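Local coordinates for protein transcriptional regulator (NtrC family) (Aquifex aeolicus, PDB 3DZD) that probably hydrolyses ATP to activate transcription by sigma54 RNA polymerase, as an NtrC-family response regulator with a receiver domain and a AAA+ ATPase domain, at residues T225-E230 / R265-T270. Residues are numbered along the deposited sequence; the frame is centred on the assembly and turned at random.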
ATOM      1  N   THR A 225      -0.439 -11.755  -7.038  1.00 38.43           N
ATOM      2  CA  THR A 225      -0.146 -11.958  -8.447  1.00 42.32           C
ATOM      3  C   THR A 225       1.212 -11.369  -8.742  1.00 44.39           C
ATOM      4  O   THR A 225       1.476 -10.210  -8.431  1.00 42.85           O
ATOM      5  CB  THR A 225      -1.197 -11.279  -9.342  1.00 43.64           C
ATOM      6  OG1 THR A 225      -2.473 -11.897  -9.129  1.00 46.70           O
ATOM      7  CG2 THR A 225      -0.816 -11.392 -10.815  1.00 46.19           C
ATOM      8  N   LEU A 226       2.080 -12.186  -9.314  1.00 37.95           N
ATOM      9  CA  LEU A 226       3.399 -11.741  -9.731  1.00 43.06           C
ATOM     10  C   LEU A 226       3.352 -11.474 -11.232  1.00 37.22           C
ATOM     11  O   LEU A 226       3.069 -12.386 -12.005  1.00 37.36           O
ATOM     12  CB  LEU A 226       4.429 -12.829  -9.427  1.00 37.26           C
ATOM     13  CG  LEU A 226       5.886 -12.507  -9.731  1.00 37.34           C
ATOM     14  CD1 LEU A 226       6.427 -11.522  -8.710  1.00 39.81           C
ATOM     15  CD2 LEU A 226       6.713 -13.783  -9.747  1.00 38.13           C
ATOM     16  N   PHE A 227       3.616 -10.227 -11.624  1.00 36.99           N
ATOM     17  CA  PHE A 227       3.654  -9.822 -13.034  1.00 36.96           C
ATOM     18  C   PHE A 227       5.095  -9.702 -13.515  1.00 38.89           C
ATOM     19  O   PHE A 227       5.845  -8.836 -13.057  1.00 44.81           O
ATOM     20  CB  PHE A 227       2.915  -8.493 -13.242  1.00 36.71           C
ATOM     21  CG  PHE A 227       2.995  -7.942 -14.661  1.00 36.73           C
ATOM     22  CD1 PHE A 227       2.569  -8.690 -15.743  1.00 39.40           C
ATOM     23  CD2 PHE A 227       3.472  -6.657 -14.897  1.00 37.56           C
ATOM     24  CE1 PHE A 227       2.632  -8.181 -17.029  1.00 40.30           C
ATOM     25  CE2 PHE A 227       3.536  -6.147 -16.177  1.00 47.53           C
ATOM     26  CZ  PHE A 227       3.114  -6.909 -17.247  1.00 48.06           C
ATOM     27  N   LEU A 228       5.480 -10.584 -14.433  1.00 37.32           N
ATOM     28  CA  LEU A 228       6.817 -10.564 -15.011  1.00 37.50           C
ATOM     29  C   LEU A 228       6.810  -9.826 -16.342  1.00 38.30           C
ATOM     30  O   LEU A 228       6.455 -10.405 -17.374  1.00 37.72           O
ATOM     31  CB  LEU A 228       7.305 -11.989 -15.227  1.00 37.79           C
ATOM     32  CG  LEU A 228       7.387 -12.859 -13.971  1.00 38.10           C
ATOM     33  CD1 LEU A 228       7.668 -14.288 -14.338  1.00 38.29           C
ATOM     34  CD2 LEU A 228       8.451 -12.315 -12.998  1.00 37.79           C
ATOM     35  N   ASP A 229       7.199  -8.556 -16.325  1.00 49.46           N
ATOM     36  CA  ASP A 229       7.255  -7.771 -17.552  1.00 53.12           C
ATOM     37  C   ASP A 229       8.465  -8.170 -18.394  1.00 62.82           C
ATOM     38  O   ASP A 229       9.574  -8.308 -17.883  1.00 64.13           O
ATOM     39  CB  ASP A 229       7.276  -6.270 -17.247  1.00 60.05           C
ATOM     40  CG  ASP A 229       6.655  -5.431 -18.365  1.00 70.56           C
ATOM     41  OD1 ASP A 229       6.517  -5.942 -19.501  1.00 72.08           O
ATOM     42  OD2 ASP A 229       6.299  -4.258 -18.104  1.00 73.28           O
ATOM     43  N   GLU A 230       8.227  -8.340 -19.690  1.00 51.16           N
ATOM     44  CA  GLU A 230       9.211  -8.860 -20.645  1.00 50.06           C
ATOM     45  C   GLU A 230      10.000 -10.054 -20.142  1.00 51.52           C
ATOM     46  O   GLU A 230      11.231 -10.031 -20.092  1.00 54.92           O
ATOM     47  CB  GLU A 230      10.152  -7.775 -21.174  1.00 61.03           C
ATOM     48  CG  GLU A 230      10.905  -8.241 -22.426  1.00 68.78           C
ATOM     49  CD  GLU A 230      10.016  -9.035 -23.375  1.00 61.83           C
ATOM     50  OE1 GLU A 230      10.368 -10.176 -23.768  1.00 47.16           O
ATOM     51  OE2 GLU A 230       8.942  -8.504 -23.714  1.00 65.20           O
ATOM     52  N   ARG A 265      -0.137 -16.339  -8.357  1.00 37.91           N
ATOM     53  CA  ARG A 265      -0.661 -16.428  -9.707  1.00 37.92           C
ATOM     54  C   ARG A 265       0.302 -15.652 -10.594  1.00 37.81           C
ATOM     55  O   ARG A 265       0.564 -14.473 -10.360  1.00 37.58           O
ATOM     56  CB  ARG A 265      -2.060 -15.830  -9.775  1.00 38.06           C
ATOM     57  CG  ARG A 265      -2.911 -16.380 -10.890  1.00 38.10           C
ATOM     58  CD  ARG A 265      -2.663 -15.645 -12.204  1.00 38.25           C
ATOM     59  NE  ARG A 265      -3.482 -16.230 -13.262  1.00 38.23           N
ATOM     60  CZ  ARG A 265      -4.787 -16.010 -13.396  1.00 39.14           C
ATOM     61  NH1 ARG A 265      -5.416 -15.214 -12.540  1.00 42.31           N
ATOM     62  NH2 ARG A 265      -5.460 -16.596 -14.376  1.00 40.67           N
ATOM     63  N   VAL A 266       0.846 -16.324 -11.597  1.00 39.16           N
ATOM     64  CA  VAL A 266       1.868 -15.735 -12.444  1.00 42.56           C
ATOM     65  C   VAL A 266       1.288 -15.155 -13.721  1.00 41.47           C
ATOM     66  O   VAL A 266       0.635 -15.859 -14.498  1.00 46.25           O
ATOM     67  CB  VAL A 266       2.926 -16.773 -12.825  1.00 41.79           C
ATOM     68  CG1 VAL A 266       3.962 -16.150 -13.751  1.00 44.52           C
ATOM     69  CG2 VAL A 266       3.575 -17.336 -11.569  1.00 38.83           C
ATOM     70  N   ILE A 267       1.526 -13.866 -13.930  1.00 37.63           N
ATOM     71  CA  ILE A 267       1.160 -13.229 -15.189  1.00 38.36           C
ATOM     72  C   ILE A 267       2.426 -12.707 -15.847  1.00 37.81           C
ATOM     73  O   ILE A 267       3.243 -12.047 -15.196  1.00 37.53           O
ATOM     74  CB  ILE A 267       0.160 -12.067 -15.004  1.00 37.50           C
ATOM     75  CG1 ILE A 267      -1.102 -12.563 -14.287  1.00 37.58           C
ATOM     76  CG2 ILE A 267      -0.182 -11.451 -16.355  1.00 37.48           C
ATOM     77  CD1 ILE A 267      -2.169 -11.498 -14.104  1.00 37.32           C
ATOM     78  N   SER A 268       2.584 -13.008 -17.131  1.00 37.87           N
ATOM     79  CA  SER A 268       3.779 -12.630 -17.861  1.00 38.08           C
ATOM     80  C   SER A 268       3.418 -11.820 -19.074  1.00 37.92           C
ATOM     81  O   SER A 268       2.303 -11.905 -19.576  1.00 38.00           O
ATOM     82  CB  SER A 268       4.525 -13.878 -18.318  1.00 38.34           C
ATOM     83  OG  SER A 268       4.890 -14.651 -17.203  1.00 38.31           O
ATOM     84  N   ALA A 269       4.377 -11.049 -19.556  1.00 37.89           N
ATOM     85  CA  ALA A 269       4.158 -10.195 -20.707  1.00 37.94           C
ATOM     86  C   ALA A 269       5.397 -10.226 -21.577  1.00 38.57           C
ATOM     87  O   ALA A 269       6.511 -10.323 -21.062  1.00 38.63           O
ATOM     88  CB  ALA A 269       3.867  -8.794 -20.264  1.00 37.74           C
ATOM     89  N   THR A 270       5.211 -10.151 -22.889  1.00 38.48           N
ATOM     90  CA  THR A 270       6.330 -10.156 -23.811  1.00 38.77           C
ATOM     91  C   THR A 270       5.985  -9.340 -25.057  1.00 39.84           C
ATOM     92  O   THR A 270       4.815  -9.219 -25.427  1.00 39.39           O
ATOM     93  CB  THR A 270       6.708 -11.609 -24.200  1.00 41.04           C
ATOM     94  OG1 THR A 270       7.897 -11.616 -24.995  1.00 49.38           O
ATOM     95  CG2 THR A 270       5.579 -12.271 -24.978  1.00 39.36           C
TER
HETATM   96  O   HOH W   1      -4.590 -13.260 -10.239  1.00 43.99           O
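T225 sets its methyl CG2 against I267 CD1 at 3.6 Å, CG2 lying anti to its own backbone N. Its OG1, bonded to H173, also meets a water that accepts from R265 NH1; the R265 guanidinium turns away to carbonyl oxygens of I148, A149 and A153. L226 makes the first two bonds of the parallel ladder: its N donates to R265 O, and its O receives I267 N at 2.9 Å, nearly straight at 170°. F227, on the face of T225 and I267, brings the end of its ring nearer to 265-270: CE1 meets A269 CB at 3.5 Å and CD1 touches I267 CG2; helix 165-176 packs on that face. L228 N donates to I267 O (2.8 Å) and L228 O accepts A269 N, while on the other face CD1 rests near V266 CG1 and S268 OG. D229, ending the strand about 4 Å (nearest atoms) from bound ADP, and E230 just after it form the Walker B acidic pair. E230 curls back, bent at chi2 (41°), and its OE1 takes T270 OG1 on the syn lone pair at 3.1 Å; OE2 accepts from N271 N, and T270 OG1 is also bonded to K272 N. An alanine in place of E230 would probably leave T270 OG1 and N271 N without their carboxylate partner and open a gap between the strand ends. Four backbone bonds thus join neighbouring inner strands of the five-stranded P-loop sheet, and bonds to both carboxylate oxygens restrict E230's rotation, consistent with the neighbouring strand positioning the Walker B glutamate.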